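Local coordinates for protein ORF112 (Cyprinid herpesvirus 3, PDB 4WCG) that binds Z-DNA through its Zalpha domain and may also bind RNA, at residues 46-50 / 75-79. Sequence-based numbering, arbitrary orientation.
With nucleotides of chain D; nucleotides of chain C.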
loop_
_atom_site.group_PDB
_atom_site.type_symbol
_atom_site.label_atom_id
_atom_site.label_comp_id
_atom_site.label_asym_id
_atom_site.label_seq_id
_atom_site.Cartn_x
_atom_site.Cartn_y
_atom_site.Cartn_z
ATOM N N ILE A 46 5.266 3.757 -14.550
ATOM C CA ILE A 46 5.267 4.584 -13.347
ATOM C C ILE A 46 6.550 4.360 -12.544
ATOM O O ILE A 46 7.176 5.305 -12.069
ATOM C CB ILE A 46 4.042 4.277 -12.485
ATOM C CG1 ILE A 46 2.775 4.736 -13.207
ATOM C CG2 ILE A 46 4.154 4.960 -11.121
ATOM C CD1 ILE A 46 1.496 4.290 -12.531
ATOM N N LEU A 47 6.949 3.101 -12.412
ATOM C CA LEU A 47 8.181 2.767 -11.705
ATOM C C LEU A 47 9.372 3.404 -12.412
ATOM O O LEU A 47 10.324 3.867 -11.773
ATOM C CB LEU A 47 8.357 1.252 -11.621
ATOM C CG LEU A 47 7.334 0.549 -10.729
ATOM C CD1 LEU A 47 7.474 -0.960 -10.839
ATOM C CD2 LEU A 47 7.523 0.965 -9.286
ATOM N N ALA A 48 9.334 3.426 -13.740
ATOM C CA ALA A 48 10.425 4.031 -14.474
ATOM C C ALA A 48 10.531 5.527 -14.212
ATOM O O ALA A 48 11.631 6.054 -14.083
ATOM C CB ALA A 48 10.275 3.768 -15.957
ATOM N N TYR A 49 9.390 6.212 -14.155
ATOM C CA TYR A 49 9.403 7.634 -13.846
ATOM C C TYR A 49 10.019 7.847 -12.463
ATOM O O TYR A 49 10.875 8.710 -12.280
ATOM C CB TYR A 49 7.986 8.222 -13.896
ATOM C CG TYR A 49 7.935 9.725 -13.681
ATOM C CD1 TYR A 49 7.955 10.268 -12.401
ATOM C CD2 TYR A 49 7.883 10.597 -14.759
ATOM C CE1 TYR A 49 7.917 11.638 -12.201
ATOM C CE2 TYR A 49 7.842 11.973 -14.566
ATOM C CZ TYR A 49 7.855 12.486 -13.282
ATOM O OH TYR A 49 7.822 13.852 -13.086
ATOM N N LEU A 50 9.597 7.045 -11.496
ATOM C CA LEU A 50 10.061 7.220 -10.123
ATOM C C LEU A 50 11.552 6.965 -9.984
ATOM O O LEU A 50 12.216 7.571 -9.140
ATOM C CB LEU A 50 9.283 6.303 -9.179
ATOM C CG LEU A 50 7.842 6.754 -9.004
ATOM C CD1 LEU A 50 7.049 5.751 -8.164
ATOM C CD2 LEU A 50 7.815 8.136 -8.356
ATOM N N HIS A 75 -2.940 2.989 -9.897
ATOM C CA HIS A 75 -1.804 2.077 -9.995
ATOM C C HIS A 75 -0.796 2.274 -8.856
ATOM O O HIS A 75 -0.283 1.290 -8.317
ATOM C CB HIS A 75 -1.131 2.214 -11.362
ATOM C CG HIS A 75 -1.930 1.630 -12.484
ATOM N ND1 HIS A 75 -3.081 2.218 -12.970
ATOM C CD2 HIS A 75 -1.749 0.502 -13.210
ATOM C CE1 HIS A 75 -3.566 1.481 -13.953
ATOM N NE2 HIS A 75 -2.779 0.433 -14.117
ATOM N N LEU A 76 -0.518 3.522 -8.476
ATOM C CA LEU A 76 0.398 3.786 -7.355
ATOM C C LEU A 76 -0.090 3.120 -6.079
ATOM O O LEU A 76 0.663 2.434 -5.376
ATOM C CB LEU A 76 0.553 5.295 -7.100
ATOM C CG LEU A 76 1.411 6.062 -8.105
ATOM C CD1 LEU A 76 1.175 7.569 -7.960
ATOM C CD2 LEU A 76 2.892 5.736 -7.856
ATOM N N TYR A 77 -1.362 3.324 -5.755
ATOM C CA TYR A 77 -1.864 2.761 -4.514
ATOM C C TYR A 77 -1.869 1.231 -4.543
ATOM O O TYR A 77 -1.558 0.600 -3.541
ATOM C CB TYR A 77 -3.257 3.311 -4.198
ATOM C CG TYR A 77 -3.212 4.684 -3.543
ATOM C CD1 TYR A 77 -3.159 5.847 -4.309
ATOM C CD2 TYR A 77 -3.180 4.803 -2.166
ATOM C CE1 TYR A 77 -3.114 7.091 -3.707
ATOM C CE2 TYR A 77 -3.128 6.033 -1.551
ATOM C CZ TYR A 77 -3.093 7.180 -2.328
ATOM O OH TYR A 77 -3.043 8.398 -1.691
ATOM N N ARG A 78 -2.209 0.619 -5.673
ATOM C CA ARG A 78 -2.146 -0.834 -5.700
ATOM C C ARG A 78 -0.701 -1.339 -5.590
ATOM O O ARG A 78 -0.455 -2.344 -4.913
ATOM C CB ARG A 78 -2.829 -1.369 -6.946
ATOM C CG ARG A 78 -4.355 -1.175 -6.900
ATOM C CD ARG A 78 -5.023 -1.750 -5.626
ATOM N NE ARG A 78 -6.484 -1.703 -5.719
ATOM C CZ ARG A 78 -7.338 -2.134 -4.787
ATOM N NH1 ARG A 78 -6.902 -2.660 -3.639
ATOM N NH2 ARG A 78 -8.647 -2.044 -5.005
ATOM N N MET A 79 0.248 -0.648 -6.232
ATOM C CA MET A 79 1.665 -1.042 -6.095
ATOM C C MET A 79 2.175 -0.854 -4.672
ATOM O O MET A 79 3.078 -1.579 -4.231
ATOM C CB MET A 79 2.557 -0.263 -7.063
ATOM C CG MET A 79 2.562 -0.889 -8.450
ATOM S SD MET A 79 3.863 -0.248 -9.516
ATOM C CE MET A 79 3.280 1.436 -9.774
ATOM P P DG D 5 -7.629 10.873 -7.758
ATOM O OP1 DG D 5 -6.401 11.631 -7.799
ATOM O OP2 DG D 5 -8.633 11.126 -8.762
ATOM O "O5'" DG D 5 -7.217 9.349 -7.770
ATOM C "C5'" DG D 5 -8.200 8.357 -7.664
ATOM C "C4'" DG D 5 -7.566 6.995 -7.527
ATOM O "O4'" DG D 5 -6.777 6.935 -6.330
ATOM C "C3'" DG D 5 -8.582 5.866 -7.417
ATOM O "O3'" DG D 5 -8.709 5.310 -8.711
ATOM C "C2'" DG D 5 -7.953 4.897 -6.434
ATOM C "C1'" DG D 5 -6.947 5.712 -5.651
ATOM N N9 DG D 5 -7.270 6.016 -4.262
ATOM C C8 DG D 5 -6.433 5.855 -3.193
ATOM N N7 DG D 5 -6.946 6.270 -2.073
ATOM C C5 DG D 5 -8.200 6.736 -2.425
ATOM C C6 DG D 5 -9.219 7.294 -1.629
ATOM O O6 DG D 5 -9.222 7.487 -0.423
ATOM N N1 DG D 5 -10.318 7.654 -2.391
ATOM C C2 DG D 5 -10.428 7.483 -3.743
ATOM N N2 DG D 5 -11.568 7.884 -4.296
ATOM N N3 DG D 5 -9.487 6.951 -4.496
ATOM C C4 DG D 5 -8.410 6.597 -3.775
ATOM P P DC D 4 -4.219 11.430 -2.971
ATOM O OP1 DC D 4 -3.211 10.433 -3.363
ATOM O OP2 DC D 4 -4.295 12.693 -3.717
ATOM O "O5'" DC D 4 -5.661 10.734 -2.965
ATOM C "C5'" DC D 4 -5.948 9.686 -3.857
ATOM C "C4'" DC D 4 -7.318 9.896 -4.484
ATOM O "O4'" DC D 4 -8.348 9.785 -3.457
ATOM C "C3'" DC D 4 -7.526 11.264 -5.148
ATOM O "O3'" DC D 4 -8.301 11.102 -6.342
ATOM C "C2'" DC D 4 -8.328 12.023 -4.093
ATOM C "C1'" DC D 4 -9.209 10.903 -3.549
ATOM N N1 DC D 4 -9.750 11.191 -2.205
ATOM C C2 DC D 4 -11.022 11.725 -2.072
ATOM O O2 DC D 4 -11.678 11.950 -3.096
ATOM N N3 DC D 4 -11.505 11.993 -0.829
ATOM C C4 DC D 4 -10.752 11.733 0.243
ATOM N N4 DC D 4 -11.257 12.007 1.450
ATOM C C5 DC D 4 -9.439 11.194 0.124
ATOM C C6 DC D 4 -8.985 10.931 -1.101
ATOM P P DG C 5 -13.515 -6.281 3.441
ATOM O OP1 DG C 5 -12.841 -7.464 3.856
ATOM O OP2 DG C 5 -14.793 -5.973 4.017
ATOM O "O5'" DG C 5 -12.555 -5.045 3.698
ATOM C "C5'" DG C 5 -12.996 -3.755 3.386
ATOM C "C4'" DG C 5 -11.889 -2.749 3.587
ATOM O "O4'" DG C 5 -10.755 -3.105 2.780
ATOM C "C3'" DG C 5 -12.293 -1.346 3.168
ATOM O "O3'" DG C 5 -12.715 -0.652 4.326
ATOM C "C2'" DG C 5 -11.020 -0.769 2.589
ATOM C "C1'" DG C 5 -10.185 -1.966 2.179
ATOM N N9 DG C 5 -10.065 -2.228 0.754
ATOM C C8 DG C 5 -8.893 -2.464 0.089
ATOM N N7 DG C 5 -9.062 -2.722 -1.174
ATOM C C5 DG C 5 -10.432 -2.654 -1.357
ATOM C C6 DG C 5 -11.209 -2.853 -2.519
ATOM O O6 DG C 5 -10.836 -3.134 -3.651
ATOM N N1 DG C 5 -12.563 -2.695 -2.257
ATOM C C2 DG C 5 -13.099 -2.410 -1.034
ATOM N N2 DG C 5 -14.428 -2.313 -0.984
ATOM N N3 DG C 5 -12.388 -2.243 0.061
ATOM C C4 DG C 5 -11.069 -2.361 -0.175
#
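The hydrophobic core of a Zalpha domain, a winged helix-turn-helix fold, joins helix 40-52 to the DNA-recognition helix 69-81 here. Ile-46 meets Leu-76 and Met-79 at the centre. The two segments run almost at right angles (86°), with axes 12.0 Å apart. No hydrogen bond links the two segments; the contact is made by side chains. The two branches of Ile-46 divide the work. Ile-46 CG2 lies anti to the backbone N (CG1 has chi1 -67°) and packs on Leu-76 CD2 at 3.6 Å and on the Met-79 methyl. The other branch runs out to Ile-46 CD1, which sits 3.5 Å from His-75 CB. Met-79 bends at its last torsion (chi3 -69°), which turns CE toward Ile-46 and leaves SD beside Leu-47. There Met-79 SD lies 3.8 Å from Leu-47 CG and nearly as close to both of its methyls. Leu-50 adds a looser contact, CD1 to Leu-76 CD2. The His-75 ring is tied at both nitrogens, ND1 to Glu-71 O and NE2 to Ser-39 N, which fixes its rotation. Leu-65 of helix 58-65 also packs on Ile-46.

Helix 69-81 has apolar residues toward the core and DNA-binding residues on another side. Tyr-77 lays one ring face over C8 of DG5 of chain D, 3.3 Å above the ring plane, and Trp-94 meets the same ring edge-to-face. Tyr-77 OH donates a 2.6 Å hydrogen bond to OP1 of DC4 of chain D, which lies in the ring plane. Arg-78 reaches the base of DG5 of chain C, while its NH1 also forms a salt bridge with Glu-81. The guanidinium presents its edge: Arg-78 NH2 donates to O6 of DG5 of chain C at 2.8 Å, and Arg-78 NH1 makes a longer bond to its N7 at 3.3 Å.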